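PDB 5H5Z: MHC class I antigen from Ctenopharyngodon idella, which binds peptides in complex with beta-2-microglobulin and probably presents them at the cell surface to T cells. Local coordinates for residues F32-P44 and Y57-H69. Numbering follows the deposited sequence.
Sequences FMYFDSNSMKAVP and YWDRQTQVLIGAH
Trp58 lays one face of its indole against the backbone of Val43 and the ring of Pro44, whose CD stands 3.9 Å from the centroid of the five-membered ring in a CH-pi contact. On the opposite face Tyr57 CD2 stands 3.5 Å above the plane of the Trp58 indole, the tyrosine presenting its edge. Met33 meets the rim of the six-membered ring, its CG 3.5 Å from Trp58 CZ3; with CG anti to the backbone N (chi1 177°) and the chain bent beyond it, the side chain then turns its sulfur toward Leu65 CD1. Further along the helix, Leu65 and Phe35 run antiparallel past one another, with Leu65 CB squarely over the ring centre, 3.5 Å from the centroid and 5° off the normal, while its CD1 packs on Phe35 CB. Ser37 CB makes a similar CH-pi contact over the face of His69, 3.7 Å from the ring centroid, and Met40 CE reaches His69 CD2 at 3.5 Å.

Between these clusters, Ala42 N donates to Thr62 OG1 in a nearly straight bond (3.0 Å, 165°). That hydroxyl in turn donates a hydrogen bond to Trp58 O, which also accepts from Thr62 N on the other face of its carbonyl plane. OG1 therefore links the 32-44 segment to the helix backbone, and Thr62 CG2 lies beside Met40 O.

The contact seats the alpha-1 helix 55-82 on the edge of the eight-stranded floor of the peptide-binding groove. Gln61 touches Ala42 through CG and hydrogen-bonds the peptide backbone through OE1, while Tyr57 OH pairs with Tyr167 of the facing helix 148-170. The helix thus rests on the sheet edge mainly through apolar and aromatic contacts, with one hydrogen bond between the segments tying Ala42 to Thr62.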
loop_
_atom_site.group_PDB
_atom_site.type_symbol
_atom_site.label_atom_id
_atom_site.label_comp_id
_atom_site.label_asym_id
_atom_site.label_seq_id
_atom_site.Cartn_x
_atom_site.Cartn_y
_atom_site.Cartn_z
ATOM N N PHE A 32 5.609 9.930 3.114
ATOM C CA PHE A 32 5.941 11.311 3.475
ATOM C C PHE A 32 6.893 11.980 2.472
ATOM O O PHE A 32 7.104 13.189 2.534
ATOM C CB PHE A 32 6.500 11.387 4.909
ATOM C CG PHE A 32 7.942 10.955 5.029
ATOM C CD1 PHE A 32 8.271 9.609 5.154
ATOM C CD2 PHE A 32 8.971 11.899 5.025
ATOM C CE1 PHE A 32 9.594 9.204 5.258
ATOM C CE2 PHE A 32 10.303 11.502 5.131
ATOM C CZ PHE A 32 10.616 10.153 5.247
ATOM N N MET A 33 7.450 11.192 1.550
ATOM C CA MET A 33 8.449 11.684 0.593
ATOM C C MET A 33 8.237 11.045 -0.776
ATOM O O MET A 33 7.850 9.877 -0.860
ATOM C CB MET A 33 9.857 11.370 1.115
ATOM C CG MET A 33 11.014 11.754 0.201
ATOM S SD MET A 33 11.324 10.543 -1.098
ATOM C CE MET A 33 11.904 9.152 -0.161
ATOM N N TYR A 34 8.508 11.813 -1.832
ATOM C CA TYR A 34 8.534 11.300 -3.204
ATOM C C TYR A 34 9.751 11.839 -3.970
ATOM O O TYR A 34 10.143 12.986 -3.777
ATOM C CB TYR A 34 7.257 11.693 -3.945
ATOM C CG TYR A 34 7.228 11.222 -5.379
ATOM C CD1 TYR A 34 6.895 9.905 -5.684
ATOM C CD2 TYR A 34 7.552 12.083 -6.430
ATOM C CE1 TYR A 34 6.864 9.458 -6.991
ATOM C CE2 TYR A 34 7.527 11.643 -7.744
ATOM C CZ TYR A 34 7.180 10.329 -8.015
ATOM O OH TYR A 34 7.147 9.872 -9.304
ATOM N N PHE A 35 10.329 11.007 -4.838
ATOM C CA PHE A 35 11.360 11.433 -5.787
ATOM C C PHE A 35 11.211 10.640 -7.073
ATOM O O PHE A 35 10.938 9.440 -7.038
ATOM C CB PHE A 35 12.763 11.198 -5.206
ATOM C CG PHE A 35 13.900 11.525 -6.156
ATOM C CD1 PHE A 35 14.354 10.584 -7.083
ATOM C CD2 PHE A 35 14.539 12.759 -6.104
ATOM C CE1 PHE A 35 15.405 10.879 -7.953
ATOM C CE2 PHE A 35 15.593 13.058 -6.961
ATOM C CZ PHE A 35 16.029 12.120 -7.889
ATOM N N ASP A 36 11.392 11.309 -8.207
ATOM C CA ASP A 36 11.605 10.589 -9.456
ATOM C C ASP A 36 12.639 11.253 -10.360
ATOM O O ASP A 36 12.989 12.421 -10.168
ATOM C CB ASP A 36 10.283 10.232 -10.181
ATOM C CG ASP A 36 9.638 11.414 -10.894
ATOM O OD1 ASP A 36 10.347 12.227 -11.522
ATOM O OD2 ASP A 36 8.391 11.499 -10.860
ATOM N N SER A 37 13.129 10.489 -11.334
ATOM C CA SER A 37 14.210 10.943 -12.207
ATOM C C SER A 37 13.753 11.880 -13.335
ATOM O O SER A 37 14.584 12.404 -14.087
ATOM C CB SER A 37 14.982 9.744 -12.768
ATOM O OG SER A 37 14.104 8.825 -13.390
ATOM N N ASN A 38 12.442 12.087 -13.453
ATOM C CA ASN A 38 11.906 13.098 -14.364
ATOM C C ASN A 38 11.978 14.499 -13.760
ATOM O O ASN A 38 12.463 15.428 -14.400
ATOM C CB ASN A 38 10.468 12.769 -14.775
ATOM C CG ASN A 38 10.391 11.644 -15.792
ATOM O OD1 ASN A 38 11.361 11.347 -16.490
ATOM N ND2 ASN A 38 9.224 11.017 -15.890
ATOM N N SER A 39 11.496 14.648 -12.528
ATOM C CA SER A 39 11.566 15.936 -11.837
ATOM C C SER A 39 12.948 16.177 -11.233
ATOM O O SER A 39 13.362 17.324 -11.072
ATOM C CB SER A 39 10.486 16.040 -10.757
ATOM O OG SER A 39 10.803 15.240 -9.629
ATOM N N MET A 40 13.650 15.086 -10.911
ATOM C CA MET A 40 14.953 15.118 -10.226
ATOM C C MET A 40 14.914 15.880 -8.904
ATOM O O MET A 40 15.908 16.494 -8.502
ATOM C CB MET A 40 16.060 15.680 -11.136
ATOM C CG MET A 40 16.488 14.753 -12.258
ATOM S SD MET A 40 17.305 13.245 -11.689
ATOM C CE MET A 40 17.972 12.662 -13.245
ATOM N N LYS A 41 13.766 15.840 -8.231
ATOM C CA LYS A 41 13.577 16.591 -6.996
ATOM C C LYS A 41 12.835 15.759 -5.963
ATOM O O LYS A 41 11.804 15.160 -6.266
ATOM C CB LYS A 41 12.832 17.914 -7.261
ATOM C CG LYS A 41 13.568 18.897 -8.174
ATOM C CD LYS A 41 14.847 19.454 -7.545
ATOM C CE LYS A 41 15.787 20.077 -8.581
ATOM N NZ LYS A 41 16.840 19.157 -9.131
ATOM N N ALA A 42 13.380 15.706 -4.751
ATOM C CA ALA A 42 12.696 15.073 -3.626
ATOM C C ALA A 42 11.743 16.080 -2.999
ATOM O O ALA A 42 12.129 17.226 -2.722
ATOM C CB ALA A 42 13.697 14.581 -2.595
ATOM N N VAL A 43 10.504 15.651 -2.769
ATOM C CA VAL A 43 9.449 16.545 -2.271
ATOM C C VAL A 43 8.665 15.962 -1.084
ATOM O O VAL A 43 8.511 14.733 -0.975
ATOM C CB VAL A 43 8.462 16.962 -3.396
ATOM C CG1 VAL A 43 9.155 17.837 -4.433
ATOM C CG2 VAL A 43 7.832 15.742 -4.053
ATOM N N PRO A 44 8.163 16.846 -0.193
ATOM C CA PRO A 44 7.356 16.444 0.961
ATOM C C PRO A 44 5.981 15.935 0.553
ATOM O O PRO A 44 5.420 16.403 -0.439
ATOM C CB PRO A 44 7.207 17.746 1.756
ATOM C CG PRO A 44 7.381 18.832 0.751
ATOM C CD PRO A 44 8.413 18.304 -0.202
ATOM N N TYR A 57 17.083 20.421 4.050
ATOM C CA TYR A 57 16.745 19.001 4.142
ATOM C C TYR A 57 16.450 18.399 2.767
ATOM O O TYR A 57 16.998 17.353 2.402
ATOM C CB TYR A 57 15.552 18.807 5.085
ATOM C CG TYR A 57 15.010 17.390 5.134
ATOM C CD1 TYR A 57 15.510 16.460 6.046
ATOM C CD2 TYR A 57 13.982 16.985 4.275
ATOM C CE1 TYR A 57 15.013 15.162 6.094
ATOM C CE2 TYR A 57 13.481 15.691 4.309
ATOM C CZ TYR A 57 13.999 14.783 5.226
ATOM O OH TYR A 57 13.504 13.495 5.273
ATOM N N TRP A 58 15.595 19.073 2.005
ATOM C CA TRP A 58 15.172 18.564 0.702
ATOM C C TRP A 58 16.279 18.624 -0.350
ATOM O O TRP A 58 16.381 17.723 -1.179
ATOM C CB TRP A 58 13.873 19.238 0.246
ATOM C CG TRP A 58 12.712 18.799 1.097
ATOM C CD1 TRP A 58 11.988 19.567 1.969
ATOM C CD2 TRP A 58 12.173 17.476 1.187
ATOM N NE1 TRP A 58 11.020 18.804 2.581
ATOM C CE2 TRP A 58 11.110 17.517 2.118
ATOM C CE3 TRP A 58 12.475 16.259 0.561
ATOM C CZ2 TRP A 58 10.356 16.385 2.447
ATOM C CZ3 TRP A 58 11.716 15.136 0.881
ATOM C CH2 TRP A 58 10.671 15.208 1.817
ATOM N N ASP A 59 17.135 19.643 -0.285
ATOM C CA ASP A 59 18.294 19.701 -1.180
ATOM C C ASP A 59 19.216 18.502 -0.955
ATOM O O ASP A 59 19.734 17.921 -1.915
ATOM C CB ASP A 59 19.066 21.018 -1.016
ATOM C CG ASP A 59 18.268 22.229 -1.484
ATOM O OD1 ASP A 59 17.267 22.055 -2.213
ATOM O OD2 ASP A 59 18.640 23.363 -1.120
ATOM N N ARG A 60 19.408 18.142 0.313
ATOM C CA ARG A 60 20.230 16.990 0.683
ATOM C C ARG A 60 19.594 15.677 0.238
ATOM O O ARG A 60 20.284 14.799 -0.288
ATOM C CB ARG A 60 20.517 16.982 2.189
ATOM C CG ARG A 60 21.873 17.583 2.527
ATOM C CD ARG A 60 21.917 18.270 3.884
ATOM N NE ARG A 60 23.142 19.058 4.007
ATOM C CZ ARG A 60 23.292 20.294 3.529
ATOM N NH1 ARG A 60 22.282 20.898 2.905
ATOM N NH2 ARG A 60 24.451 20.928 3.669
ATOM N N GLN A 61 18.281 15.560 0.424
ATOM C CA GLN A 61 17.556 14.362 0.002
ATOM C C GLN A 61 17.568 14.205 -1.522
ATOM O O GLN A 61 17.753 13.099 -2.037
ATOM C CB GLN A 61 16.122 14.363 0.544
ATOM C CG GLN A 61 15.411 13.030 0.383
ATOM C CD GLN A 61 16.176 11.886 1.023
ATOM O OE1 GLN A 61 16.083 11.656 2.233
ATOM N NE2 GLN A 61 16.946 11.168 0.211
ATOM N N THR A 62 17.377 15.320 -2.224
ATOM C CA THR A 62 17.463 15.367 -3.680
ATOM C C THR A 62 18.835 14.872 -4.154
ATOM O O THR A 62 18.922 14.055 -5.074
ATOM C CB THR A 62 17.194 16.795 -4.207
ATOM O OG1 THR A 62 15.831 17.156 -3.937
ATOM C CG2 THR A 62 17.448 16.894 -5.708
ATOM N N GLN A 63 19.897 15.351 -3.508
ATOM C CA GLN A 63 21.254 14.961 -3.878
ATOM C C GLN A 63 21.514 13.464 -3.685
ATOM O O GLN A 63 22.124 12.830 -4.541
ATOM C CB GLN A 63 22.295 15.808 -3.130
ATOM C CG GLN A 63 23.596 15.981 -3.893
ATOM C CD GLN A 63 23.404 16.581 -5.285
ATOM O OE1 GLN A 63 24.177 16.294 -6.196
ATOM N NE2 GLN A 63 22.372 17.411 -5.455
ATOM N N VAL A 64 21.043 12.912 -2.568
ATOM C CA VAL A 64 21.183 11.482 -2.280
ATOM C C VAL A 64 20.490 10.652 -3.370
ATOM O O VAL A 64 21.050 9.670 -3.888
ATOM C CB VAL A 64 20.622 11.135 -0.873
ATOM C CG1 VAL A 64 20.511 9.628 -0.673
ATOM C CG2 VAL A 64 21.490 11.741 0.218
ATOM N N LEU A 65 19.287 11.073 -3.745
ATOM C CA LEU A 65 18.476 10.306 -4.698
ATOM C C LEU A 65 18.876 10.472 -6.164
ATOM O O LEU A 65 18.643 9.567 -6.966
ATOM C CB LEU A 65 16.985 10.552 -4.474
ATOM C CG LEU A 65 16.533 10.072 -3.085
ATOM C CD1 LEU A 65 15.144 10.586 -2.724
ATOM C CD2 LEU A 65 16.622 8.553 -2.950
ATOM N N ILE A 66 19.492 11.609 -6.511
ATOM C CA ILE A 66 20.115 11.749 -7.833
ATOM C C ILE A 66 21.228 10.701 -7.935
ATOM O O ILE A 66 21.350 10.009 -8.953
ATOM C CB ILE A 66 20.666 13.172 -8.094
ATOM C CG1 ILE A 66 19.525 14.183 -8.255
ATOM C CG2 ILE A 66 21.530 13.195 -9.349
ATOM C CD1 ILE A 66 19.978 15.633 -8.188
ATOM N N GLY A 67 22.008 10.572 -6.862
ATOM C CA GLY A 67 23.030 9.529 -6.745
ATOM C C GLY A 67 22.456 8.123 -6.851
ATOM O O GLY A 67 23.010 7.275 -7.555
ATOM N N ALA A 68 21.345 7.879 -6.154
ATOM C CA ALA A 68 20.654 6.581 -6.212
ATOM C C ALA A 68 20.195 6.223 -7.627
ATOM O O ALA A 68 20.340 5.077 -8.058
ATOM C CB ALA A 68 19.480 6.552 -5.248
ATOM N N HIS A 69 19.643 7.207 -8.338
ATOM C CA HIS A 69 19.254 7.054 -9.742
ATOM C C HIS A 69 20.430 6.623 -10.623
ATOM O O HIS A 69 20.314 5.668 -11.399
ATOM C CB HIS A 69 18.622 8.353 -10.256
ATOM C CG HIS A 69 18.555 8.459 -11.749
ATOM N ND1 HIS A 69 17.940 7.513 -12.542
ATOM C CD2 HIS A 69 19.013 9.414 -12.593
ATOM C CE1 HIS A 69 18.026 7.878 -13.808
ATOM N NE2 HIS A 69 18.674 9.027 -13.866
#